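Local coordinates for protein transcriptional regulator (Vibrio vulnificus, PDB 4IVN) that represses transcription of the nan operon for sialic acid catabolism, probably by binding its regulatory DNA, and binds the pathway intermediate N-acetylmannosamine 6-phosphate, at residues A169-Q174 with Y198-P203; E122-A127 with L177-S182; V102-D107 with A225-G230; V205-I210 with E221-A226. All coordinates share one frame; numbering follows the deposited sequence.

Interaction 1: residues A169-Q174 with Y198-P203; sequences ASRSSQ and YKRDIP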
loop_
_atom_site.group_PDB
_atom_site.type_symbol
_atom_site.label_atom_id
_atom_site.label_comp_id
_atom_site.label_asym_id
_atom_site.label_seq_id
_atom_site.Cartn_x
_atom_site.Cartn_y
_atom_site.Cartn_z
ATOM N N ALA A 169 -14.236 -18.448 5.707
ATOM C CA ALA A 169 -15.549 -17.755 5.643
ATOM C C ALA A 169 -16.665 -18.767 5.812
ATOM O O ALA A 169 -17.698 -18.469 6.425
ATOM C CB ALA A 169 -15.729 -17.010 4.302
ATOM N N SER A 170 -16.465 -19.987 5.294
ATOM C CA SER A 170 -17.604 -20.912 5.270
ATOM C C SER A 170 -17.930 -21.412 6.697
ATOM O O SER A 170 -19.010 -21.897 6.905
ATOM C CB SER A 170 -17.400 -22.145 4.354
ATOM O OG SER A 170 -16.482 -22.929 5.030
ATOM N N ARG A 171 -17.022 -21.216 7.648
ATOM C CA ARG A 171 -17.241 -21.693 9.008
ATOM C C ARG A 171 -17.332 -20.490 9.955
ATOM O O ARG A 171 -17.294 -20.595 11.177
ATOM C CB ARG A 171 -16.124 -22.650 9.448
ATOM C CG ARG A 171 -15.993 -23.940 8.577
ATOM C CD ARG A 171 -16.908 -25.101 9.107
ATOM N NE ARG A 171 -18.292 -24.777 9.161
ATOM C CZ ARG A 171 -19.229 -25.282 9.983
ATOM N NH1 ARG A 171 -18.984 -26.157 10.955
ATOM N NH2 ARG A 171 -20.457 -24.853 9.826
ATOM N N SER A 172 -17.431 -19.332 9.380
ATOM C CA SER A 172 -17.447 -18.107 10.116
ATOM C C SER A 172 -18.675 -18.010 11.081
ATOM O O SER A 172 -19.780 -18.524 10.746
ATOM C CB SER A 172 -17.576 -17.007 9.115
ATOM O OG SER A 172 -17.136 -15.781 9.686
ATOM N N SER A 173 -18.465 -17.400 12.249
ATOM C CA SER A 173 -19.471 -17.494 13.347
ATOM C C SER A 173 -19.524 -16.161 14.068
ATOM O O SER A 173 -18.712 -15.268 13.811
ATOM C CB SER A 173 -19.084 -18.578 14.352
ATOM O OG SER A 173 -17.901 -18.203 15.067
ATOM N N GLN A 174 -20.556 -16.010 14.907
ATOM C CA GLN A 174 -20.761 -14.781 15.703
ATOM C C GLN A 174 -19.501 -14.251 16.321
ATOM O O GLN A 174 -18.777 -14.988 16.953
ATOM C CB GLN A 174 -21.791 -15.050 16.856
ATOM C CG GLN A 174 -23.220 -14.860 16.403
ATOM C CD GLN A 174 -23.385 -13.517 15.733
ATOM O OE1 GLN A 174 -23.964 -13.433 14.648
ATOM N NE2 GLN A 174 -22.775 -12.475 16.322
ATOM N N TYR A 198 -21.230 -13.637 3.994
ATOM C CA TYR A 198 -22.485 -12.959 3.844
ATOM C C TYR A 198 -23.654 -13.902 3.990
ATOM O O TYR A 198 -24.635 -13.581 4.702
ATOM C CB TYR A 198 -22.550 -12.264 2.511
ATOM C CG TYR A 198 -23.756 -11.336 2.399
ATOM C CD1 TYR A 198 -23.675 -10.011 2.900
ATOM C CD2 TYR A 198 -24.945 -11.758 1.779
ATOM C CE1 TYR A 198 -24.752 -9.139 2.803
ATOM C CE2 TYR A 198 -26.048 -10.896 1.663
ATOM C CZ TYR A 198 -25.938 -9.585 2.160
ATOM O OH TYR A 198 -26.971 -8.682 2.053
ATOM N N LYS A 199 -23.561 -15.093 3.415
ATOM C CA LYS A 199 -24.676 -16.057 3.493
ATOM C C LYS A 199 -24.886 -16.705 4.861
ATOM O O LYS A 199 -25.967 -17.207 5.192
ATOM C CB LYS A 199 -24.635 -17.095 2.364
ATOM C CG LYS A 199 -24.885 -16.447 1.011
ATOM C CD LYS A 199 -24.382 -17.311 -0.154
ATOM C CE LYS A 199 -24.250 -16.467 -1.432
ATOM N NZ LYS A 199 -24.724 -17.170 -2.660
ATOM N N ARG A 200 -23.887 -16.618 5.706
ATOM C CA ARG A 200 -24.043 -17.123 7.048
ATOM C C ARG A 200 -24.366 -16.005 8.034
ATOM O O ARG A 200 -24.160 -16.209 9.226
ATOM C CB ARG A 200 -22.736 -17.749 7.474
ATOM C CG ARG A 200 -22.556 -19.098 6.852
ATOM C CD ARG A 200 -21.147 -19.523 7.077
ATOM N NE ARG A 200 -20.884 -19.782 8.502
ATOM C CZ ARG A 200 -21.264 -20.890 9.135
ATOM N NH1 ARG A 200 -21.939 -21.855 8.499
ATOM N NH2 ARG A 200 -20.940 -21.046 10.399
ATOM N N ASP A 201 -24.852 -14.869 7.541
ATOM C CA ASP A 201 -25.211 -13.695 8.363
ATOM C C ASP A 201 -24.058 -13.108 9.196
ATOM O O ASP A 201 -24.296 -12.566 10.272
ATOM C CB ASP A 201 -26.426 -14.003 9.248
ATOM C CG ASP A 201 -27.536 -14.590 8.429
ATOM O OD1 ASP A 201 -27.907 -13.941 7.434
ATOM O OD2 ASP A 201 -27.967 -15.731 8.686
ATOM N N ILE A 202 -22.828 -13.201 8.669
ATOM C CA ILE A 202 -21.663 -12.581 9.325
ATOM C C ILE A 202 -21.446 -11.298 8.585
ATOM O O ILE A 202 -21.552 -11.334 7.368
ATOM C CB ILE A 202 -20.440 -13.518 9.187
ATOM C CG1 ILE A 202 -20.777 -14.877 9.848
ATOM C CG2 ILE A 202 -19.145 -12.837 9.738
ATOM C CD1 ILE A 202 -21.365 -14.827 11.267
ATOM N N PRO A 203 -21.238 -10.141 9.264
ATOM C CA PRO A 203 -21.068 -8.916 8.504
ATOM C C PRO A 203 -19.863 -8.886 7.536
ATOM O O PRO A 203 -18.759 -9.430 7.829
ATOM C CB PRO A 203 -20.878 -7.802 9.590
ATOM C CG PRO A 203 -20.318 -8.587 10.767
ATOM C CD PRO A 203 -21.057 -9.919 10.714
#

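Interaction 2: residues E122-A127 with L177-S182; sequences ERVHQA and LWFAVS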
loop_
_atom_site.group_PDB
_atom_site.type_symbol
_atom_site.label_atom_id
_atom_site.label_comp_id
_atom_site.label_asym_id
_atom_site.label_seq_id
_atom_site.Cartn_x
_atom_site.Cartn_y
_atom_site.Cartn_z
ATOM N N GLU A 122 -17.972 0.848 14.502
ATOM C CA GLU A 122 -18.575 0.108 15.588
ATOM C C GLU A 122 -18.487 -1.392 15.368
ATOM O O GLU A 122 -18.164 -2.129 16.283
ATOM C CB GLU A 122 -20.054 0.551 15.704
ATOM C CG GLU A 122 -20.668 0.496 17.077
ATOM C CD GLU A 122 -19.709 0.885 18.177
ATOM O OE1 GLU A 122 -18.971 1.921 18.042
ATOM O OE2 GLU A 122 -19.702 0.107 19.191
ATOM N N ARG A 123 -18.748 -1.844 14.144
ATOM C CA ARG A 123 -18.523 -3.285 13.802
ATOM C C ARG A 123 -17.095 -3.773 14.119
ATOM O O ARG A 123 -16.914 -4.822 14.724
ATOM C CB ARG A 123 -18.883 -3.493 12.351
ATOM C CG ARG A 123 -20.414 -3.261 12.173
ATOM C CD ARG A 123 -20.984 -3.923 10.937
ATOM N NE ARG A 123 -22.399 -3.583 10.645
ATOM C CZ ARG A 123 -23.443 -4.352 10.954
ATOM N NH1 ARG A 123 -23.277 -5.494 11.643
ATOM N NH2 ARG A 123 -24.670 -3.981 10.554
ATOM N N VAL A 124 -16.095 -3.016 13.698
ATOM C CA VAL A 124 -14.716 -3.337 14.014
ATOM C C VAL A 124 -14.458 -3.395 15.526
ATOM O O VAL A 124 -13.856 -4.357 16.054
ATOM C CB VAL A 124 -13.757 -2.381 13.331
ATOM C CG1 VAL A 124 -12.293 -2.735 13.733
ATOM C CG2 VAL A 124 -13.941 -2.520 11.798
ATOM N N HIS A 125 -15.007 -2.440 16.213
ATOM C CA HIS A 125 -14.830 -2.376 17.652
ATOM C C HIS A 125 -15.387 -3.622 18.281
ATOM O O HIS A 125 -14.710 -4.232 19.120
ATOM C CB HIS A 125 -15.510 -1.147 18.223
ATOM C CG HIS A 125 -15.461 -1.120 19.725
ATOM N ND1 HIS A 125 -14.315 -1.076 20.395
ATOM C CD2 HIS A 125 -16.477 -1.255 20.690
ATOM C CE1 HIS A 125 -14.563 -1.118 21.730
ATOM N NE2 HIS A 125 -15.876 -1.192 21.908
ATOM N N GLN A 126 -16.577 -4.043 17.840
ATOM C CA GLN A 126 -17.229 -5.247 18.397
ATOM C C GLN A 126 -16.537 -6.561 17.972
ATOM O O GLN A 126 -16.656 -7.593 18.659
ATOM C CB GLN A 126 -18.725 -5.345 18.000
ATOM C CG GLN A 126 -19.619 -4.161 18.457
ATOM C CD GLN A 126 -19.645 -3.953 19.988
ATOM O OE1 GLN A 126 -19.495 -4.904 20.757
ATOM N NE2 GLN A 126 -19.829 -2.699 20.428
ATOM N N ALA A 127 -15.814 -6.530 16.848
ATOM C CA ALA A 127 -15.447 -7.781 16.229
ATOM C C ALA A 127 -14.390 -8.496 17.074
ATOM O O ALA A 127 -13.466 -7.872 17.602
ATOM C CB ALA A 127 -14.975 -7.538 14.816
ATOM N N LEU A 177 -15.900 -10.658 11.601
ATOM C CA LEU A 177 -16.258 -9.600 10.653
ATOM C C LEU A 177 -15.291 -9.782 9.442
ATOM O O LEU A 177 -14.099 -10.095 9.617
ATOM C CB LEU A 177 -15.908 -8.233 11.258
ATOM C CG LEU A 177 -15.845 -6.935 10.384
ATOM C CD1 LEU A 177 -17.286 -6.639 9.997
ATOM C CD2 LEU A 177 -15.389 -5.702 11.160
ATOM N N TRP A 178 -15.801 -9.602 8.223
ATOM C CA TRP A 178 -14.962 -9.746 6.986
ATOM C C TRP A 178 -14.858 -8.462 6.221
ATOM O O TRP A 178 -15.846 -7.761 6.076
ATOM C CB TRP A 178 -15.560 -10.747 6.045
ATOM C CG TRP A 178 -15.426 -12.084 6.679
ATOM C CD1 TRP A 178 -16.274 -12.693 7.622
ATOM C CD2 TRP A 178 -14.343 -12.962 6.494
ATOM N NE1 TRP A 178 -15.760 -13.900 8.012
ATOM C CE2 TRP A 178 -14.592 -14.126 7.362
ATOM C CE3 TRP A 178 -13.212 -12.951 5.643
ATOM C CZ2 TRP A 178 -13.730 -15.230 7.383
ATOM C CZ3 TRP A 178 -12.342 -14.052 5.690
ATOM C CH2 TRP A 178 -12.617 -15.183 6.527
ATOM N N PHE A 179 -13.662 -8.168 5.692
ATOM C CA PHE A 179 -13.504 -7.102 4.725
ATOM C C PHE A 179 -13.163 -7.698 3.346
ATOM O O PHE A 179 -12.266 -8.553 3.222
ATOM C CB PHE A 179 -12.335 -6.269 5.163
ATOM C CG PHE A 179 -12.717 -5.260 6.223
ATOM C CD1 PHE A 179 -12.659 -5.619 7.553
ATOM C CD2 PHE A 179 -13.167 -3.990 5.885
ATOM C CE1 PHE A 179 -12.976 -4.718 8.563
ATOM C CE2 PHE A 179 -13.514 -3.095 6.901
ATOM C CZ PHE A 179 -13.486 -3.479 8.209
ATOM N N ALA A 180 -13.893 -7.297 2.328
ATOM C CA ALA A 180 -13.675 -7.796 0.947
ATOM C C ALA A 180 -13.062 -6.592 0.275
ATOM O O ALA A 180 -13.742 -5.588 0.141
ATOM C CB ALA A 180 -15.059 -8.190 0.273
ATOM N N VAL A 181 -11.773 -6.679 -0.094
ATOM C CA VAL A 181 -11.066 -5.589 -0.769
ATOM C C VAL A 181 -10.930 -5.864 -2.252
ATOM O O VAL A 181 -10.247 -6.802 -2.674
ATOM C CB VAL A 181 -9.626 -5.386 -0.185
ATOM C CG1 VAL A 181 -8.964 -4.102 -0.796
ATOM C CG2 VAL A 181 -9.750 -5.332 1.367
ATOM N N SER A 182 -11.583 -5.053 -3.060
ATOM C CA SER A 182 -11.679 -5.290 -4.525
ATOM C C SER A 182 -12.092 -3.939 -5.141
ATOM O O SER A 182 -13.163 -3.462 -4.803
ATOM C CB SER A 182 -12.768 -6.328 -4.794
ATOM O OG SER A 182 -12.953 -6.530 -6.194
#

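Interaction 3: residues V102-D107 with A225-G230; sequences VDSLQD and AARPEG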
loop_
_atom_site.group_PDB
_atom_site.type_symbol
_atom_site.label_atom_id
_atom_site.label_comp_id
_atom_site.label_asym_id
_atom_site.label_seq_id
_atom_site.Cartn_x
_atom_site.Cartn_y
_atom_site.Cartn_z
ATOM N N VAL A 102 -2.804 13.063 -5.434
ATOM C CA VAL A 102 -3.445 14.165 -4.678
ATOM C C VAL A 102 -4.900 14.301 -4.986
ATOM O O VAL A 102 -5.726 14.369 -4.050
ATOM C CB VAL A 102 -2.740 15.524 -4.850
ATOM C CG1 VAL A 102 -3.569 16.661 -4.250
ATOM C CG2 VAL A 102 -1.389 15.445 -4.125
ATOM N N ASP A 103 -5.235 14.303 -6.285
ATOM C CA ASP A 103 -6.629 14.568 -6.752
ATOM C C ASP A 103 -7.461 13.391 -6.240
ATOM O O ASP A 103 -8.540 13.572 -5.744
ATOM C CB ASP A 103 -6.745 14.568 -8.299
ATOM C CG ASP A 103 -5.983 15.703 -8.959
ATOM O OD1 ASP A 103 -5.682 16.679 -8.287
ATOM O OD2 ASP A 103 -5.639 15.566 -10.140
ATOM N N SER A 104 -6.937 12.184 -6.382
ATOM C CA SER A 104 -7.650 11.032 -5.842
ATOM C C SER A 104 -7.964 11.026 -4.354
ATOM O O SER A 104 -9.031 10.537 -3.942
ATOM C CB SER A 104 -6.927 9.753 -6.219
ATOM O OG SER A 104 -7.189 9.608 -7.579
ATOM N N LEU A 105 -6.996 11.440 -3.549
ATOM C CA LEU A 105 -7.196 11.573 -2.104
ATOM C C LEU A 105 -8.264 12.582 -1.844
ATOM O O LEU A 105 -9.172 12.357 -1.069
ATOM C CB LEU A 105 -5.887 11.971 -1.427
ATOM C CG LEU A 105 -4.868 10.810 -1.331
ATOM C CD1 LEU A 105 -3.503 11.418 -1.028
ATOM C CD2 LEU A 105 -5.288 9.901 -0.180
ATOM N N GLN A 106 -8.196 13.716 -2.513
ATOM C CA GLN A 106 -9.174 14.746 -2.205
ATOM C C GLN A 106 -10.559 14.318 -2.674
ATOM O O GLN A 106 -11.533 14.468 -1.934
ATOM C CB GLN A 106 -8.749 16.063 -2.813
ATOM C CG GLN A 106 -7.412 16.552 -2.246
ATOM C CD GLN A 106 -6.920 17.799 -2.955
ATOM O OE1 GLN A 106 -7.154 18.025 -4.172
ATOM N NE2 GLN A 106 -6.254 18.628 -2.197
ATOM N N ASP A 107 -10.647 13.761 -3.871
ATOM C CA ASP A 107 -11.921 13.179 -4.305
ATOM C C ASP A 107 -12.483 12.132 -3.377
ATOM O O ASP A 107 -13.669 12.176 -3.093
ATOM C CB ASP A 107 -11.816 12.624 -5.719
ATOM C CG ASP A 107 -11.633 13.719 -6.738
ATOM O OD1 ASP A 107 -11.859 14.901 -6.398
ATOM O OD2 ASP A 107 -11.266 13.401 -7.871
ATOM N N ALA A 225 -13.783 4.263 -2.658
ATOM C CA ALA A 225 -12.686 5.222 -2.986
ATOM C C ALA A 225 -12.908 5.739 -4.423
ATOM O O ALA A 225 -13.540 5.026 -5.242
ATOM C CB ALA A 225 -11.330 4.406 -2.900
ATOM N N ALA A 226 -12.364 6.922 -4.761
ATOM C CA ALA A 226 -12.434 7.475 -6.081
ATOM C C ALA A 226 -11.592 6.714 -7.070
ATOM O O ALA A 226 -10.822 5.820 -6.713
ATOM C CB ALA A 226 -12.045 8.964 -6.066
ATOM N N ARG A 227 -11.782 7.026 -8.345
ATOM C CA ARG A 227 -11.059 6.365 -9.486
ATOM C C ARG A 227 -11.328 4.883 -9.648
ATOM O O ARG A 227 -10.448 4.082 -9.340
ATOM C CB ARG A 227 -9.547 6.483 -9.365
ATOM C CG ARG A 227 -9.140 7.861 -8.942
ATOM C CD ARG A 227 -8.562 8.665 -10.111
ATOM N NE ARG A 227 -9.557 9.645 -10.548
ATOM C CZ ARG A 227 -9.965 10.731 -9.858
ATOM N NH1 ARG A 227 -9.497 11.066 -8.668
ATOM N NH2 ARG A 227 -10.878 11.510 -10.397
ATOM N N PRO A 228 -12.469 4.534 -10.300
ATOM C CA PRO A 228 -12.784 3.161 -10.668
ATOM C C PRO A 228 -11.669 2.629 -11.543
ATOM O O PRO A 228 -11.139 3.338 -12.401
ATOM C CB PRO A 228 -14.008 3.331 -11.563
ATOM C CG PRO A 228 -14.644 4.604 -11.201
ATOM C CD PRO A 228 -13.563 5.479 -10.638
ATOM N N GLU A 229 -11.319 1.360 -11.400
ATOM C CA GLU A 229 -10.282 0.809 -12.312
ATOM C C GLU A 229 -10.898 0.357 -13.617
ATOM O O GLU A 229 -12.061 0.008 -13.626
ATOM C CB GLU A 229 -9.622 -0.430 -11.617
ATOM C CG GLU A 229 -8.813 0.086 -10.449
ATOM C CD GLU A 229 -7.894 -0.920 -9.880
ATOM O OE1 GLU A 229 -8.162 -2.142 -10.004
ATOM O OE2 GLU A 229 -6.918 -0.510 -9.241
ATOM N N GLY A 230 -10.128 0.314 -14.705
ATOM C CA GLY A 230 -10.604 -0.213 -16.019
ATOM C C GLY A 230 -9.666 -1.372 -16.351
ATOM O O GLY A 230 -8.706 -1.619 -15.586
#

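Interaction 4: residues V205-I210 with E221-A226; sequences VSLTNI and EMLVAA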
loop_
_atom_site.group_PDB
_atom_site.type_symbol
_atom_site.label_atom_id
_atom_site.label_comp_id
_atom_site.label_asym_id
_atom_site.label_seq_id
_atom_site.Cartn_x
_atom_site.Cartn_y
_atom_site.Cartn_z
ATOM N N VAL A 205 -17.800 -6.113 5.038
ATOM C CA VAL A 205 -17.621 -4.670 4.665
ATOM C C VAL A 205 -16.763 -4.674 3.373
ATOM O O VAL A 205 -15.688 -5.263 3.360
ATOM C CB VAL A 205 -16.831 -3.893 5.755
ATOM C CG1 VAL A 205 -16.508 -2.433 5.335
ATOM C CG2 VAL A 205 -17.680 -3.836 7.065
ATOM N N SER A 206 -17.217 -4.016 2.320
ATOM C CA SER A 206 -16.436 -3.988 1.087
ATOM C C SER A 206 -15.701 -2.683 0.973
ATOM O O SER A 206 -16.278 -1.623 1.254
ATOM C CB SER A 206 -17.366 -4.107 -0.112
ATOM O OG SER A 206 -17.737 -5.454 -0.104
ATOM N N LEU A 207 -14.447 -2.780 0.532
ATOM C CA LEU A 207 -13.676 -1.579 0.229
ATOM C C LEU A 207 -13.366 -1.554 -1.240
ATOM O O LEU A 207 -12.547 -2.351 -1.675
ATOM C CB LEU A 207 -12.374 -1.596 0.965
ATOM C CG LEU A 207 -12.383 -1.621 2.492
ATOM C CD1 LEU A 207 -10.962 -1.355 3.014
ATOM C CD2 LEU A 207 -13.336 -0.547 3.081
ATOM N N THR A 208 -14.014 -0.667 -2.033
ATOM C CA THR A 208 -13.928 -0.796 -3.521
ATOM C C THR A 208 -13.736 0.597 -4.069
ATOM O O THR A 208 -13.573 1.559 -3.304
ATOM C CB THR A 208 -15.305 -1.225 -4.124
ATOM O OG1 THR A 208 -16.227 -0.121 -3.910
ATOM C CG2 THR A 208 -15.819 -2.352 -3.390
ATOM N N ASN A 209 -13.730 0.702 -5.393
ATOM C CA ASN A 209 -13.693 2.004 -6.047
ATOM C C ASN A 209 -14.865 2.109 -7.007
ATOM O O ASN A 209 -14.813 2.872 -7.965
ATOM C CB ASN A 209 -12.364 2.131 -6.902
ATOM C CG ASN A 209 -11.108 2.156 -6.043
ATOM O OD1 ASN A 209 -10.419 3.183 -5.962
ATOM N ND2 ASN A 209 -10.744 1.032 -5.502
ATOM N N ILE A 210 -15.959 1.407 -6.707
ATOM C CA ILE A 210 -17.134 1.548 -7.523
ATOM C C ILE A 210 -18.395 1.340 -6.644
ATOM O O ILE A 210 -18.394 0.514 -5.747
ATOM C CB ILE A 210 -17.051 0.612 -8.771
ATOM C CG1 ILE A 210 -18.054 1.044 -9.810
ATOM C CG2 ILE A 210 -17.200 -0.806 -8.408
ATOM C CD1 ILE A 210 -17.362 1.629 -11.012
ATOM N N GLU A 221 -21.864 -3.361 4.584
ATOM C CA GLU A 221 -21.512 -1.972 4.432
ATOM C C GLU A 221 -20.505 -1.808 3.276
ATOM O O GLU A 221 -19.829 -2.780 2.923
ATOM C CB GLU A 221 -20.783 -1.466 5.698
ATOM C CG GLU A 221 -21.475 -1.755 7.058
ATOM C CD GLU A 221 -22.712 -0.885 7.413
ATOM O OE1 GLU A 221 -23.044 0.047 6.615
ATOM O OE2 GLU A 221 -23.335 -1.128 8.537
ATOM N N MET A 222 -20.325 -0.598 2.749
ATOM C CA MET A 222 -19.310 -0.404 1.701
ATOM C C MET A 222 -18.621 0.934 1.941
ATOM O O MET A 222 -19.270 1.876 2.332
ATOM C CB MET A 222 -19.984 -0.239 0.326
ATOM C CG MET A 222 -20.159 -1.498 -0.499
ATOM S SD MET A 222 -19.768 -1.198 -2.268
ATOM C CE MET A 222 -19.593 -2.903 -2.815
ATOM N N LEU A 223 -17.332 1.022 1.671
ATOM C CA LEU A 223 -16.676 2.349 1.627
ATOM C C LEU A 223 -16.126 2.365 0.214
ATOM O O LEU A 223 -15.650 1.360 -0.234
ATOM C CB LEU A 223 -15.567 2.478 2.654
ATOM C CG LEU A 223 -15.983 2.631 4.118
ATOM C CD1 LEU A 223 -14.789 2.954 4.993
ATOM C CD2 LEU A 223 -17.098 3.669 4.298
ATOM N N VAL A 224 -16.310 3.477 -0.484
ATOM C CA VAL A 224 -15.980 3.606 -1.895
ATOM C C VAL A 224 -14.909 4.646 -2.097
ATOM O O VAL A 224 -15.092 5.785 -1.768
ATOM C CB VAL A 224 -17.271 3.957 -2.690
ATOM C CG1 VAL A 224 -16.947 4.305 -4.164
ATOM C CG2 VAL A 224 -18.258 2.786 -2.548
ATOM N N ALA A 225 -13.783 4.263 -2.658
ATOM C CA ALA A 225 -12.686 5.222 -2.986
ATOM C C ALA A 225 -12.908 5.739 -4.423
ATOM O O ALA A 225 -13.540 5.026 -5.242
ATOM C CB ALA A 225 -11.330 4.406 -2.900
ATOM N N ALA A 226 -12.364 6.922 -4.761
ATOM C CA ALA A 226 -12.434 7.475 -6.081
ATOM C C ALA A 226 -11.592 6.714 -7.070
ATOM O O ALA A 226 -10.822 5.820 -6.713
ATOM C CB ALA A 226 -12.045 8.964 -6.066
HETATM O O HOH W 1 -15.256 5.802 -7.244
#

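Interaction 1: residues A169-Q174 with Y198-P203
The guanidinium of R200 takes hold of the backbone oxygen of S172 side-on, with two nitrogens converging on that one acceptor. R200 NE lies 2.8 Å from S172 O, in the carbonyl plane and on a lone pair; R200 NH2 reaches the same oxygen from above that plane. S172 O lies close to the guanidinium plane, while S170 O sits over one face of the group, 3.2 Å from R200 CD. The bend at chi3 (68°) turns NE back toward the loop. R171 brings a like charge close, its NH2 3.6 Å from R200 NH1, with the two guanidinium planes steeply inclined.

I202 CG2 rests 3.6 Å from S172 OG, and I202 CD1 packs on the backbone of S173. The OG, anti to the backbone N of S172 (chi1 -160°), is hydrogen-bonded to D176 and W178. D201, at positive phi, is the C-prime residue of a Schellman motif that ends helix 188-199, and beyond it the CB of I202 points toward 169-174. The contact joins the C-terminal ends of helices 162-170 and 188-199 where the chain leaves each for a strand, 176-181 and 204-208, with A169 and I202 both packed on W178.

Interaction 2: residues E122-A127 with L177-S182
V124 and L177 meet through methyl groups, V124 CG2 lying 3.6 Å from L177 CD2, and the same CG2 also reaches the ring of F179. This methyl is anti to the carbonyl carbon of V124, since CG1 takes the place anti to the backbone N (chi1 178°). It touches F179 at the ring edge, near the ring plane, with CZ 3.7 Å away. A127, the first residue beyond the helical turns, sets its CB 3.7 Å from L177 CB, and R123 adds its CB at 4.2 Å from L177 CD1 before the rest of its chain leads away. L177 is therefore touched along its length, at CB by A127 and at its two methyls by V124 and R123.

No hydrogen bond links the two segments. The polar bonds lie within the helix or point elsewhere: Q126 NE2 donates to E122 OE2 one turn back (3.1 Å), and K154 NZ binds the carbonyl oxygens of V124 and A127 at the helix end.

The axes of helix 122-126 and strand 177-181 come within 9.5 Å, with 131° between their directions, in the layered alpha-beta arrangement of the SIS domain. Farther along the strand, S182 OG binds the sugar phosphate ligand. With only carbon meeting carbon, the hold across this contact is by shape and burial; a polar tie lies elsewhere on helix 114-126, in its R119-E221 salt bridge.

Interaction 3: residues V102-D107 with A225-G230
R227, its chain bent at chi2 and chi3, reaches the helix with its guanidinium and takes D107 OD2 end-on, NH1 at 3.0 Å and NH2 at 3.2 Å, a salt bridge in which both nitrogens share one carboxylate oxygen. This joins helix 93-111 to the loop that follows the last strand of the SIS-domain sheet. The oxygen lies near the guanidinium plane, yet the carboxylate itself is turned 52° from it. R227 NH1 also donates an almost straight hydrogen bond to S104 OG (2.9 Å, 169°), again close to the guanidinium plane. One nitrogen is thus shared between S104 and D107, one helical turn apart, which fixes the rotation of the group.

Beside the charged pair, A226 CB packs against D107 CB at 3.7 Å and approaches S104 O, while A226 N is bound by the side chain of T108. On another side of the helix, V102, L105 and Q106 pack on the second subunit, so the loop is tied to a helix of the dimer interface. Farther on, G230 touches the bound ligand, and before it the loop is fastened where R227 O accepts a hydrogen bond from S239 OG.

Interaction 4: residues V205-I210 with E221-A226
S206 N donates to E221 O at 3.0 Å, the first of four backbone hydrogen bonds that pair these strands in parallel. S206 O then accepts from L223 N, L223 O from T208 N, and T208 O from A225 N at 2.8 Å, the last almost straight (175°). S206 and T208 thus use both N and O on this side, while V205 and L207 bond to W178, A180 and S182, on and just after strand 176-181.

This is the edge of the five-stranded parallel sheet of the SIS domain, with 221-224 as its outermost strand within the chain. On one face L207 CD2 lies 3.8 Å from L223 CB, the side chains side by side and pointing the same way, both touching helix 237-257. On the other, M222 CE comes over S206 CB at 3.7 Å and near T208 CG2, while S206 OG bonds to S219. T208 OG1, between the backbone N and the carbonyl carbon (chi1 67°), donates to I210 O, 2.9 Å away. E221 forms a salt bridge with R119. Just past the strand ends, one water donates to both N209 O (3.0 Å) and A225 O (2.7 Å), bridging the two segments.

Following the chain from the N terminus, helix 93-111 opens the longest loop, which interaction 3 closes far downstream in the loop after the last strand; interactions 1 and 2 are nested within it. Helix 114-126 begins interaction 2, which closes on strand 176-181. Interaction 1 starts before that strand and closes after it, so the two cross, and they touch where W178 meets S172, I202 and P203. Interaction 4 follows both in series, its strand 204-208 pairing with 176-181 through W178, A180 and V205. Interactions 3 and 4 share A225 and A226, carrying the sheet edge on to the dimer-interface helix.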